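Local coordinates for glyoxalase family protein (PDB 2P7O) that catalyses the manganese-dependent hydration of the antibiotic fosfomycin, giving the bacterium that carries it resistance to the drug, at residues A[65-70]-A[126-131]. Sequence-based numbering, arbitrary orientation.
Sequences RTYNHI and ERLKRY. With MN (manganese (II) ion), chain C.
His-69 and Glu-126 meet on a manganese ion, in the metal centre of a dimeric fosfomycin-resistance protein with the paired βαβββ modules of the glyoxalase superfamily. The two side chains come from opposite directions, and His-69 NE2 and Glu-126 OE1 take adjacent positions on the manganese, each 2.1 Å from it. The 3.0 Å between NE2 and OE1 is therefore not a hydrogen bond but the spacing of two ligands on one ion. The imidazole and carboxylate planes are 67° apart, with Glu-126 CD at the ring's edge. Glu-118 of the same chain and His-7 of the second subunit also bind the ion, as does a water that accepts a bond from Arg-127 N.

Second-shell bonds fix both ligands. His-69 ND1 donates to Tyr-67 O at 2.9 Å. The bond is nearly straight (168°) and the oxygen lies close to the ring plane, which holds the ring's rotation with NE2 toward the metal. Glu-126 has CG anti to its N and bends at chi2, bringing OE2 back to Leu-128 N; Tyr-108 OH also bonds OE2, while Thr-9 of the second subunit bonds OE1.

Beyond the site, the Tyr-67 and Leu-128 side chains cross at about a right angle. The methyl CD1 of Leu-128 meets the phenol ring obliquely, nearest Tyr-67 CD1 at 3.3 Å.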
ATOM      1  N   ARG A  65      10.066   4.107  10.340  1.00 36.02           N
ATOM      2  CA  ARG A  65       8.948   4.953  10.007  1.00 31.39           C
ATOM      3  C   ARG A  65       9.276   5.903   8.868  1.00 33.46           C
ATOM      4  O   ARG A  65      10.327   6.532   8.797  1.00 32.45           O
ATOM      5  CB  ARG A  65       8.493   5.766  11.248  1.00 38.59           C
ATOM      6  CG  ARG A  65       8.358   4.878  12.479  1.00 49.69           C
ATOM      7  CD  ARG A  65       7.588   5.576  13.600  1.00 50.37           C
ATOM      8  NE  ARG A  65       6.443   4.751  13.943  1.00 51.12           N
ATOM      9  CZ  ARG A  65       5.794   4.773  15.094  1.00 47.20           C
ATOM     10  NH1 ARG A  65       6.202   5.637  16.022  1.00 61.83           N
ATOM     11  NH2 ARG A  65       4.766   3.949  15.304  1.00 59.74           N
ATOM     12  N   THR A  66       8.319   5.920   7.943  1.00 29.91           N
ATOM     13  CA  THR A  66       8.381   6.839   6.822  1.00 27.60           C
ATOM     14  C   THR A  66       6.964   7.352   6.575  1.00 25.60           C
ATOM     15  O   THR A  66       6.071   7.016   7.338  1.00 25.11           O
ATOM     16  CB  THR A  66       8.906   6.214   5.527  1.00 30.11           C
ATOM     17  OG1 THR A  66       7.937   5.235   5.080  1.00 31.31           O
ATOM     18  CG2 THR A  66      10.288   5.608   5.747  1.00 31.73           C
ATOM     19  N   TYR A  67       6.860   8.105   5.510  1.00 25.82           N
ATOM     20  CA  TYR A  67       5.595   8.732   5.121  1.00 23.32           C
ATOM     21  C   TYR A  67       4.878   7.992   4.000  1.00 21.02           C
ATOM     22  O   TYR A  67       3.822   8.468   3.545  1.00 19.97           O
ATOM     23  CB  TYR A  67       5.933  10.165   4.692  1.00 27.19           C
ATOM     24  CG  TYR A  67       6.618  10.924   5.813  1.00 32.18           C
ATOM     25  CD1 TYR A  67       5.915  11.185   6.973  1.00 33.41           C
ATOM     26  CD2 TYR A  67       7.908  11.425   5.736  1.00 37.64           C
ATOM     27  CE1 TYR A  67       6.429  11.880   8.050  1.00 32.21           C
ATOM     28  CE2 TYR A  67       8.446  12.141   6.791  1.00 36.26           C
ATOM     29  CZ  TYR A  67       7.720  12.364   7.942  1.00 37.02           C
ATOM     30  OH  TYR A  67       8.257  13.081   8.997  1.00 46.63           O
ATOM     31  N   ASN A  68       5.351   6.829   3.587  1.00 18.74           N
ATOM     32  CA  ASN A  68       4.587   5.898   2.715  1.00 17.12           C
ATOM     33  C   ASN A  68       3.296   5.557   3.469  1.00 16.77           C
ATOM     34  O   ASN A  68       3.383   5.155   4.628  1.00 16.68           O
ATOM     35  CB  ASN A  68       5.431   4.618   2.514  1.00 20.98           C
ATOM     36  CG  ASN A  68       6.683   4.954   1.744  1.00 21.69           C
ATOM     37  OD1 ASN A  68       6.642   5.128   0.522  1.00 22.76           O
ATOM     38  ND2 ASN A  68       7.833   5.209   2.352  1.00 20.60           N
ATOM     39  N   HIS A  69       2.102   5.663   2.885  1.00 16.92           N
ATOM     40  CA  HIS A  69       0.927   5.301   3.665  1.00 15.08           C
ATOM     41  C   HIS A  69      -0.205   4.857   2.740  1.00 16.63           C
ATOM     42  O   HIS A  69      -0.328   5.311   1.582  1.00 20.60           O
ATOM     43  CB  HIS A  69       0.400   6.465   4.498  1.00 15.09           C
ATOM     44  CG  HIS A  69       0.027   7.732   3.778  1.00 14.73           C
ATOM     45  ND1 HIS A  69       0.958   8.691   3.431  1.00 15.68           N
ATOM     46  CD2 HIS A  69      -1.167   8.228   3.368  1.00 16.48           C
ATOM     47  CE1 HIS A  69       0.330   9.722   2.818  1.00 15.64           C
ATOM     48  NE2 HIS A  69      -0.966   9.448   2.772  1.00 17.27           N
ATOM     49  N   ILE A  70      -1.084   4.096   3.379  1.00 17.09           N
ATOM     50  CA  ILE A  70      -2.342   3.645   2.724  1.00 15.46           C
ATOM     51  C   ILE A  70      -3.441   4.494   3.345  1.00 15.21           C
ATOM     52  O   ILE A  70      -3.500   4.597   4.565  1.00 18.94           O
ATOM     53  CB  ILE A  70      -2.583   2.165   3.011  1.00 15.00           C
ATOM     54  CG1 ILE A  70      -1.434   1.279   2.487  1.00 18.69           C
ATOM     55  CG2 ILE A  70      -3.932   1.723   2.434  1.00 25.17           C
ATOM     56  CD1 ILE A  70      -1.460  -0.132   3.082  1.00 16.73           C
ATOM     57  N   GLU A 126      -3.040  14.998  -1.032  1.00 15.94           N
ATOM     58  CA  GLU A 126      -2.158  14.459   0.004  1.00 17.16           C
ATOM     59  C   GLU A 126      -1.978  15.563   1.046  1.00 20.62           C
ATOM     60  O   GLU A 126      -1.622  16.692   0.706  1.00 22.44           O
ATOM     61  CB  GLU A 126      -0.835  14.139  -0.701  1.00 16.18           C
ATOM     62  CG  GLU A 126       0.235  13.554   0.219  1.00 17.72           C
ATOM     63  CD  GLU A 126      -0.402  12.579   1.212  1.00 17.00           C
ATOM     64  OE1 GLU A 126      -1.052  11.640   0.758  1.00 16.46           O
ATOM     65  OE2 GLU A 126      -0.242  12.731   2.463  1.00 19.78           O
ATOM     66  N   ARG A 127      -2.153  15.182   2.293  1.00 19.64           N
ATOM     67  CA  ARG A 127      -2.210  16.153   3.381  1.00 20.34           C
ATOM     68  C   ARG A 127      -1.010  16.132   4.316  1.00 22.21           C
ATOM     69  O   ARG A 127      -1.003  16.782   5.357  1.00 24.36           O
ATOM     70  CB  ARG A 127      -3.567  15.929   4.068  1.00 18.26           C
ATOM     71  CG  ARG A 127      -4.710  16.197   3.077  1.00 16.82           C
ATOM     72  CD  ARG A 127      -6.075  15.954   3.750  1.00 21.03           C
ATOM     73  NE  ARG A 127      -7.223  16.290   2.925  1.00 20.96           N
ATOM     74  CZ  ARG A 127      -8.449  15.789   3.126  1.00 17.19           C
ATOM     75  NH1 ARG A 127      -8.704  14.930   4.126  1.00 18.87           N
ATOM     76  NH2 ARG A 127      -9.438  16.219   2.321  1.00 19.68           N
ATOM     77  N   LEU A 128       0.061  15.421   3.989  1.00 23.25           N
ATOM     78  CA  LEU A 128       1.241  15.349   4.858  1.00 25.59           C
ATOM     79  C   LEU A 128       1.785  16.738   5.195  1.00 24.72           C
ATOM     80  O   LEU A 128       2.336  16.916   6.290  1.00 23.80           O
ATOM     81  CB  LEU A 128       2.425  14.572   4.253  1.00 32.22           C
ATOM     82  CG  LEU A 128       3.772  14.657   4.974  1.00 37.90           C
ATOM     83  CD1 LEU A 128       3.870  13.608   6.075  1.00 57.53           C
ATOM     84  CD2 LEU A 128       5.007  14.518   4.081  1.00 42.44           C
ATOM     85  N   LYS A 129       1.702  17.644   4.230  1.00 24.57           N
ATOM     86  CA  LYS A 129       2.363  18.949   4.461  1.00 24.06           C
ATOM     87  C   LYS A 129       1.751  19.679   5.657  1.00 27.78           C
ATOM     88  O   LYS A 129       2.349  20.577   6.225  1.00 33.16           O
ATOM     89  CB  LYS A 129       2.203  19.834   3.225  1.00 26.22           C
ATOM     90  CG  LYS A 129       0.750  20.071   2.843  1.00 22.99           C
ATOM     91  CD  LYS A 129       0.611  21.015   1.648  1.00 26.77           C
ATOM     92  CE  LYS A 129      -0.747  20.813   0.995  1.00 35.81           C
ATOM     93  NZ  LYS A 129      -0.595  20.110  -0.314  1.00 46.61           N
ATOM     94  N   ARG A 130       0.509  19.321   6.011  1.00 24.98           N
ATOM     95  CA  ARG A 130      -0.163  19.954   7.116  1.00 27.44           C
ATOM     96  C   ARG A 130       0.545  19.730   8.454  1.00 31.47           C
ATOM     97  O   ARG A 130       0.234  20.453   9.400  1.00 35.93           O
ATOM     98  CB  ARG A 130      -1.569  19.363   7.262  1.00 30.08           C
ATOM     99  CG  ARG A 130      -2.441  19.759   6.056  1.00 26.53           C
ATOM    100  CD  ARG A 130      -3.878  19.318   6.447  1.00 27.31           C
ATOM    101  NE  ARG A 130      -4.808  19.552   5.334  1.00 27.08           N
ATOM    102  CZ  ARG A 130      -6.027  19.033   5.298  1.00 21.87           C
ATOM    103  NH1 ARG A 130      -6.469  18.266   6.317  1.00 29.16           N
ATOM    104  NH2 ARG A 130      -6.828  19.276   4.257  1.00 25.76           N
ATOM    105  N   TYR A 131       1.412  18.727   8.500  1.00 32.53           N
ATOM    106  CA  TYR A 131       2.060  18.341   9.746  1.00 35.74           C
ATOM    107  C   TYR A 131       3.529  18.763   9.718  1.00 46.19           C
ATOM    108  O   TYR A 131       4.432  18.089  10.212  1.00 58.29           O
ATOM    109  CB  TYR A 131       1.919  16.842  10.026  1.00 33.34           C
ATOM    110  CG  TYR A 131       0.486  16.389  10.034  1.00 29.33           C
ATOM    111  CD1 TYR A 131      -0.233  16.250   8.861  1.00 29.53           C
ATOM    112  CD2 TYR A 131      -0.185  16.137  11.227  1.00 27.08           C
ATOM    113  CE1 TYR A 131      -1.554  15.851   8.868  1.00 31.19           C
ATOM    114  CE2 TYR A 131      -1.512  15.717  11.227  1.00 26.40           C
ATOM    115  CZ  TYR A 131      -2.206  15.575  10.057  1.00 30.75           C
ATOM    116  OH  TYR A 131      -3.540  15.156  10.037  1.00 34.29           O
TER
HETATM  117 MN    MN C6000      -2.436  10.781   2.029  1.00 18.49          MN
HETATM  118  O   HOH W   1      -3.647  12.592   2.269  1.00 15.82           O